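PDB 3NUR: amidohydrolase from Staphylococcus aureus, which is a putative metal-dependent hydrolase with a TIM-barrel fold that probably hydrolyses carbon-nitrogen bonds of linear amides, and binds a calcium ion. Local coordinates for residues W254-E263 / Q298-V306. Sequence-based numbering, arbitrary orientation.
Sequences WGEFIPFFLE and QFDLVKKEV
The indole of Trp254 lies against Gln298 and Phe299, near the start of helix 296-306, a clear case of an aromatic plate covering a helix flank. Gln298 CB sits over the five-membered ring in a CH-pi contact, 3.6 Å from its centroid and 18° off the normal, while the Gln298 chain bends at chi2 (76°) and carries its amide away to where Gln298 OE1 is hydrogen-bonded to Thr295 OG1. Over the six-membered ring comes the start of Phe299, whose CB lies 3.6 Å from Trp254 CH2; that same CH2 meets the Phe299 ring at its edge, in plane. The indole NE1 is satisfied by the carbonyl of Met293, which helps fix the plate's rotation. In this TIM barrel the contact joins the segments that follow the neighbouring parallel strands 249-251 and 286-288, and Ile288 touches both Pro259 and Val302. Val302 CG2 reaches 3.3 Å from Trp254 O and also touches the Pro259 ring at CG. Farther along, Glu305 slides past Leu262, with Glu305 CG 3.4 Å from Pro259 O. The carboxylate of Glu305 meets that of Glu263, the planes 73° apart and Glu305 OE2 2.7 Å from Glu263 OE2.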
ATOM      1  N   TRP A 254       5.454   8.289   2.170  1.00  7.41           N
ATOM      2  CA  TRP A 254       6.490   8.950   1.382  1.00  8.42           C
ATOM      3  C   TRP A 254       7.642   8.028   0.938  1.00 11.59           C
ATOM      4  O   TRP A 254       8.765   8.492   0.701  1.00 11.73           O
ATOM      5  CB  TRP A 254       7.005  10.216   2.124  1.00  7.72           C
ATOM      6  CG  TRP A 254       5.978  11.309   2.270  1.00  9.97           C
ATOM      7  CD1 TRP A 254       5.511  11.843   3.437  1.00 12.80           C
ATOM      8  CD2 TRP A 254       5.344  12.045   1.208  1.00  9.89           C
ATOM      9  NE1 TRP A 254       4.609  12.852   3.170  1.00 12.27           N
ATOM     10  CE2 TRP A 254       4.505  13.013   1.811  1.00 13.37           C
ATOM     11  CE3 TRP A 254       5.428  12.001  -0.194  1.00 11.52           C
ATOM     12  CZ2 TRP A 254       3.753  13.924   1.061  1.00 12.57           C
ATOM     13  CZ3 TRP A 254       4.631  12.863  -0.941  1.00 12.89           C
ATOM     14  CH2 TRP A 254       3.805  13.808  -0.315  1.00 13.30           C
ATOM     15  N   GLY A 255       7.357   6.737   0.808  1.00  7.99           N
ATOM     16  CA  GLY A 255       8.374   5.781   0.377  1.00  7.16           C
ATOM     17  C   GLY A 255       9.008   4.953   1.470  1.00  9.62           C
ATOM     18  O   GLY A 255       9.966   4.217   1.194  1.00  9.91           O
ATOM     19  N   GLU A 256       8.477   5.037   2.726  1.00  7.50           N
ATOM     20  CA  GLU A 256       8.948   4.169   3.827  1.00  7.39           C
ATOM     21  C   GLU A 256      10.469   4.231   3.991  1.00  8.86           C
ATOM     22  O   GLU A 256      11.133   3.196   4.153  1.00  8.10           O
ATOM     23  CB  GLU A 256       8.466   2.715   3.575  1.00  7.90           C
ATOM     24  CG  GLU A 256       6.967   2.614   3.254  1.00  7.92           C
ATOM     25  CD  GLU A 256       5.983   2.866   4.385  1.00 12.78           C
ATOM     26  OE1 GLU A 256       6.410   3.291   5.482  1.00 11.83           O
ATOM     27  OE2 GLU A 256       4.776   2.583   4.189  1.00 11.27           O
ATOM     28  N   PHE A 257      10.987   5.473   3.976  1.00  7.65           N
ATOM     29  CA  PHE A 257      12.386   5.918   4.106  1.00  6.71           C
ATOM     30  C   PHE A 257      13.254   5.713   2.872  1.00  9.93           C
ATOM     31  O   PHE A 257      14.334   6.302   2.807  1.00  8.89           O
ATOM     32  CB  PHE A 257      13.092   5.250   5.287  1.00  8.15           C
ATOM     33  CG  PHE A 257      12.566   5.626   6.640  1.00  8.62           C
ATOM     34  CD1 PHE A 257      13.123   6.693   7.345  1.00 10.61           C
ATOM     35  CD2 PHE A 257      11.562   4.876   7.248  1.00 10.41           C
ATOM     36  CE1 PHE A 257      12.679   7.005   8.626  1.00 10.79           C
ATOM     37  CE2 PHE A 257      11.111   5.196   8.528  1.00 11.75           C
ATOM     38  CZ  PHE A 257      11.700   6.236   9.218  1.00 10.32           C
ATOM     39  N   ILE A 258      12.841   4.842   1.930  1.00  7.28           N
ATOM     40  CA  ILE A 258      13.678   4.528   0.758  1.00  6.48           C
ATOM     41  C   ILE A 258      14.188   5.776  -0.031  1.00 10.81           C
ATOM     42  O   ILE A 258      15.390   5.819  -0.332  1.00 10.37           O
ATOM     43  CB  ILE A 258      13.025   3.476  -0.177  1.00  7.39           C
ATOM     44  CG1 ILE A 258      12.858   2.139   0.562  1.00  6.59           C
ATOM     45  CG2 ILE A 258      13.910   3.270  -1.469  1.00  8.73           C
ATOM     46  CD1 ILE A 258      11.743   1.246  -0.060  1.00  9.37           C
ATOM     47  N   PRO A 259      13.342   6.798  -0.340  1.00  8.40           N
ATOM     48  CA  PRO A 259      13.848   7.958  -1.096  1.00  8.29           C
ATOM     49  C   PRO A 259      14.983   8.722  -0.437  1.00 12.50           C
ATOM     50  O   PRO A 259      15.716   9.410  -1.139  1.00 14.88           O
ATOM     51  CB  PRO A 259      12.601   8.841  -1.278  1.00  9.56           C
ATOM     52  CG  PRO A 259      11.458   7.856  -1.220  1.00 12.56           C
ATOM     53  CD  PRO A 259      11.881   6.928  -0.109  1.00  8.93           C
ATOM     54  N   PHE A 260      15.145   8.589   0.894  1.00  8.79           N
ATOM     55  CA  PHE A 260      16.222   9.267   1.618  1.00  8.39           C
ATOM     56  C   PHE A 260      17.611   8.738   1.183  1.00 12.02           C
ATOM     57  O   PHE A 260      18.605   9.476   1.230  1.00  9.91           O
ATOM     58  CB  PHE A 260      16.022   9.095   3.144  1.00 10.31           C
ATOM     59  CG  PHE A 260      17.064   9.781   4.010  1.00 13.34           C
ATOM     60  CD1 PHE A 260      16.920  11.114   4.374  1.00 17.84           C
ATOM     61  CD2 PHE A 260      18.158   9.077   4.503  1.00 16.70           C
ATOM     62  CE1 PHE A 260      17.885  11.745   5.183  1.00 18.03           C
ATOM     63  CE2 PHE A 260      19.125   9.713   5.299  1.00 19.42           C
ATOM     64  CZ  PHE A 260      18.969  11.034   5.644  1.00 17.09           C
ATOM     65  N   PHE A 261      17.671   7.467   0.748  1.00 10.19           N
ATOM     66  CA  PHE A 261      18.945   6.810   0.438  1.00  8.44           C
ATOM     67  C   PHE A 261      19.137   6.306  -0.992  1.00 12.96           C
ATOM     68  O   PHE A 261      20.029   5.484  -1.204  1.00 13.01           O
ATOM     69  CB  PHE A 261      19.111   5.642   1.442  1.00  9.48           C
ATOM     70  CG  PHE A 261      20.301   5.758   2.361  1.00 10.32           C
ATOM     71  CD1 PHE A 261      20.567   6.946   3.041  1.00 13.72           C
ATOM     72  CD2 PHE A 261      21.123   4.661   2.601  1.00 13.01           C
ATOM     73  CE1 PHE A 261      21.665   7.046   3.905  1.00 15.25           C
ATOM     74  CE2 PHE A 261      22.190   4.751   3.498  1.00 15.73           C
ATOM     75  CZ  PHE A 261      22.468   5.951   4.123  1.00 13.81           C
ATOM     76  N   LEU A 262      18.337   6.753  -1.977  1.00  8.62           N
ATOM     77  CA  LEU A 262      18.511   6.234  -3.347  1.00 10.30           C
ATOM     78  C   LEU A 262      19.923   6.378  -3.920  1.00 13.52           C
ATOM     79  O   LEU A 262      20.459   5.402  -4.478  1.00 12.84           O
ATOM     80  CB  LEU A 262      17.470   6.784  -4.321  1.00 11.29           C
ATOM     81  CG  LEU A 262      16.029   6.294  -4.133  1.00 15.63           C
ATOM     82  CD1 LEU A 262      15.120   6.961  -5.132  1.00 15.68           C
ATOM     83  CD2 LEU A 262      15.917   4.781  -4.285  1.00 15.97           C
ATOM     84  N   GLU A 263      20.512   7.594  -3.813  1.00 10.98           N
ATOM     85  CA  GLU A 263      21.865   7.836  -4.335  1.00 10.86           C
ATOM     86  C   GLU A 263      22.876   6.964  -3.627  1.00 12.74           C
ATOM     87  O   GLU A 263      23.746   6.388  -4.282  1.00 13.31           O
ATOM     88  CB  GLU A 263      22.284   9.310  -4.205  1.00 12.70           C
ATOM     89  CG  GLU A 263      21.455  10.297  -5.017  1.00 18.73           C
ATOM     90  CD  GLU A 263      20.248  10.882  -4.306  1.00 31.28           C
ATOM     91  OE1 GLU A 263      19.767  10.277  -3.319  1.00 16.59           O
ATOM     92  OE2 GLU A 263      19.786  11.963  -4.740  1.00 20.55           O
ATOM     93  N   GLN A 298       9.108  16.214   2.822  1.00  8.67           N
ATOM     94  CA  GLN A 298       9.103  14.836   2.313  1.00  7.95           C
ATOM     95  C   GLN A 298       8.589  14.834   0.877  1.00 10.34           C
ATOM     96  O   GLN A 298       9.163  14.149   0.035  1.00  9.46           O
ATOM     97  CB  GLN A 298       8.252  13.917   3.208  1.00 10.08           C
ATOM     98  CG  GLN A 298       8.908  13.609   4.570  1.00 14.46           C
ATOM     99  CD  GLN A 298       8.840  14.751   5.559  1.00 17.15           C
ATOM    100  OE1 GLN A 298       8.002  15.660   5.447  1.00 12.29           O
ATOM    101  NE2 GLN A 298       9.800  14.803   6.483  1.00 15.10           N
ATOM    102  N   PHE A 299       7.554  15.647   0.577  1.00  7.84           N
ATOM    103  CA  PHE A 299       7.058  15.761  -0.809  1.00  8.02           C
ATOM    104  C   PHE A 299       8.195  16.227  -1.719  1.00 11.35           C
ATOM    105  O   PHE A 299       8.431  15.614  -2.764  1.00 10.08           O
ATOM    106  CB  PHE A 299       5.869  16.743  -0.929  1.00  9.19           C
ATOM    107  CG  PHE A 299       5.541  17.004  -2.380  1.00 10.72           C
ATOM    108  CD1 PHE A 299       4.797  16.086  -3.118  1.00 14.14           C
ATOM    109  CD2 PHE A 299       6.049  18.128  -3.035  1.00 13.34           C
ATOM    110  CE1 PHE A 299       4.581  16.281  -4.486  1.00 16.09           C
ATOM    111  CE2 PHE A 299       5.831  18.322  -4.399  1.00 16.00           C
ATOM    112  CZ  PHE A 299       5.085  17.404  -5.110  1.00 14.49           C
ATOM    113  N   ASP A 300       8.912  17.301  -1.315  1.00 10.73           N
ATOM    114  CA  ASP A 300      10.024  17.827  -2.126  1.00 10.49           C
ATOM    115  C   ASP A 300      11.103  16.780  -2.381  1.00 12.27           C
ATOM    116  O   ASP A 300      11.588  16.683  -3.508  1.00 10.49           O
ATOM    117  CB  ASP A 300      10.638  19.077  -1.483  1.00 11.12           C
ATOM    118  CG  ASP A 300       9.702  20.274  -1.410  1.00 19.10           C
ATOM    119  OD1 ASP A 300       8.672  20.274  -2.125  1.00 18.15           O
ATOM    120  OD2 ASP A 300       9.967  21.182  -0.602  1.00 20.94           O
ATOM    121  N   LEU A 301      11.459  15.987  -1.351  1.00 10.02           N
ATOM    122  CA  LEU A 301      12.468  14.931  -1.518  1.00 10.36           C
ATOM    123  C   LEU A 301      12.007  13.883  -2.537  1.00 11.55           C
ATOM    124  O   LEU A 301      12.760  13.512  -3.440  1.00 11.27           O
ATOM    125  CB  LEU A 301      12.739  14.260  -0.158  1.00 11.33           C
ATOM    126  CG  LEU A 301      13.700  13.045  -0.186  1.00 18.04           C
ATOM    127  CD1 LEU A 301      15.141  13.498  -0.316  1.00 17.89           C
ATOM    128  CD2 LEU A 301      13.542  12.209   1.076  1.00 20.90           C
ATOM    129  N   VAL A 302      10.759  13.423  -2.394  1.00  6.61           N
ATOM    130  CA  VAL A 302      10.173  12.383  -3.245  1.00  7.21           C
ATOM    131  C   VAL A 302      10.082  12.894  -4.684  1.00 11.13           C
ATOM    132  O   VAL A 302      10.473  12.178  -5.603  1.00 12.57           O
ATOM    133  CB  VAL A 302       8.810  11.907  -2.654  1.00 10.63           C
ATOM    134  CG1 VAL A 302       7.989  11.102  -3.669  1.00 10.78           C
ATOM    135  CG2 VAL A 302       9.020  11.106  -1.361  1.00 10.36           C
ATOM    136  N   LYS A 303       9.638  14.148  -4.880  1.00  8.36           N
ATOM    137  CA  LYS A 303       9.578  14.714  -6.237  1.00  8.74           C
ATOM    138  C   LYS A 303      10.969  14.719  -6.908  1.00 12.35           C
ATOM    139  O   LYS A 303      11.069  14.407  -8.094  1.00 12.28           O
ATOM    140  CB  LYS A 303       8.991  16.138  -6.199  1.00 11.99           C
ATOM    141  CG  LYS A 303       8.674  16.724  -7.575  1.00 20.28           C
ATOM    142  CD  LYS A 303       8.409  18.220  -7.472  1.00 34.14           C
ATOM    143  CE  LYS A 303       8.278  18.897  -8.817  1.00 42.76           C
ATOM    144  NZ  LYS A 303       8.088  20.369  -8.681  1.00 48.13           N
ATOM    145  N   LYS A 304      12.038  15.077  -6.170  1.00 10.48           N
ATOM    146  CA  LYS A 304      13.387  15.121  -6.761  1.00 11.53           C
ATOM    147  C   LYS A 304      13.940  13.725  -7.062  1.00 17.62           C
ATOM    148  O   LYS A 304      14.681  13.555  -8.023  1.00 17.47           O
ATOM    149  CB  LYS A 304      14.373  15.841  -5.803  1.00 12.79           C
ATOM    150  CG  LYS A 304      14.102  17.317  -5.607  1.00 21.72           C
ATOM    151  CD  LYS A 304      14.680  17.804  -4.266  1.00 28.80           C
ATOM    152  CE  LYS A 304      14.259  19.223  -3.962  1.00 33.68           C
ATOM    153  NZ  LYS A 304      14.470  19.573  -2.532  1.00 33.09           N
ATOM    154  N   GLU A 305      13.588  12.735  -6.226  1.00 13.79           N
ATOM    155  CA  GLU A 305      14.091  11.364  -6.324  1.00 12.91           C
ATOM    156  C   GLU A 305      13.397  10.495  -7.359  1.00 17.40           C
ATOM    157  O   GLU A 305      14.084   9.834  -8.138  1.00 16.13           O
ATOM    158  CB  GLU A 305      14.054  10.667  -4.949  1.00 13.84           C
ATOM    159  CG  GLU A 305      15.044  11.235  -3.942  1.00 14.47           C
ATOM    160  CD  GLU A 305      16.502  11.174  -4.354  1.00 21.81           C
ATOM    161  OE1 GLU A 305      16.870  10.271  -5.142  1.00 18.05           O
ATOM    162  OE2 GLU A 305      17.280  12.033  -3.881  1.00 14.80           O
ATOM    163  N   VAL A 306      12.049  10.470  -7.358  1.00 12.92           N
ATOM    164  CA  VAL A 306      11.287   9.626  -8.296  1.00 12.57           C
ATOM    165  C   VAL A 306      10.543  10.399  -9.371  1.00 16.05           C
ATOM    166  O   VAL A 306      10.145   9.811 -10.375  1.00 16.57           O
ATOM    167  CB  VAL A 306      10.366   8.578  -7.601  1.00 16.44           C
ATOM    168  CG1 VAL A 306      11.171   7.649  -6.700  1.00 16.66           C
ATOM    169  CG2 VAL A 306       9.226   9.238  -6.829  1.00 16.40           C
TER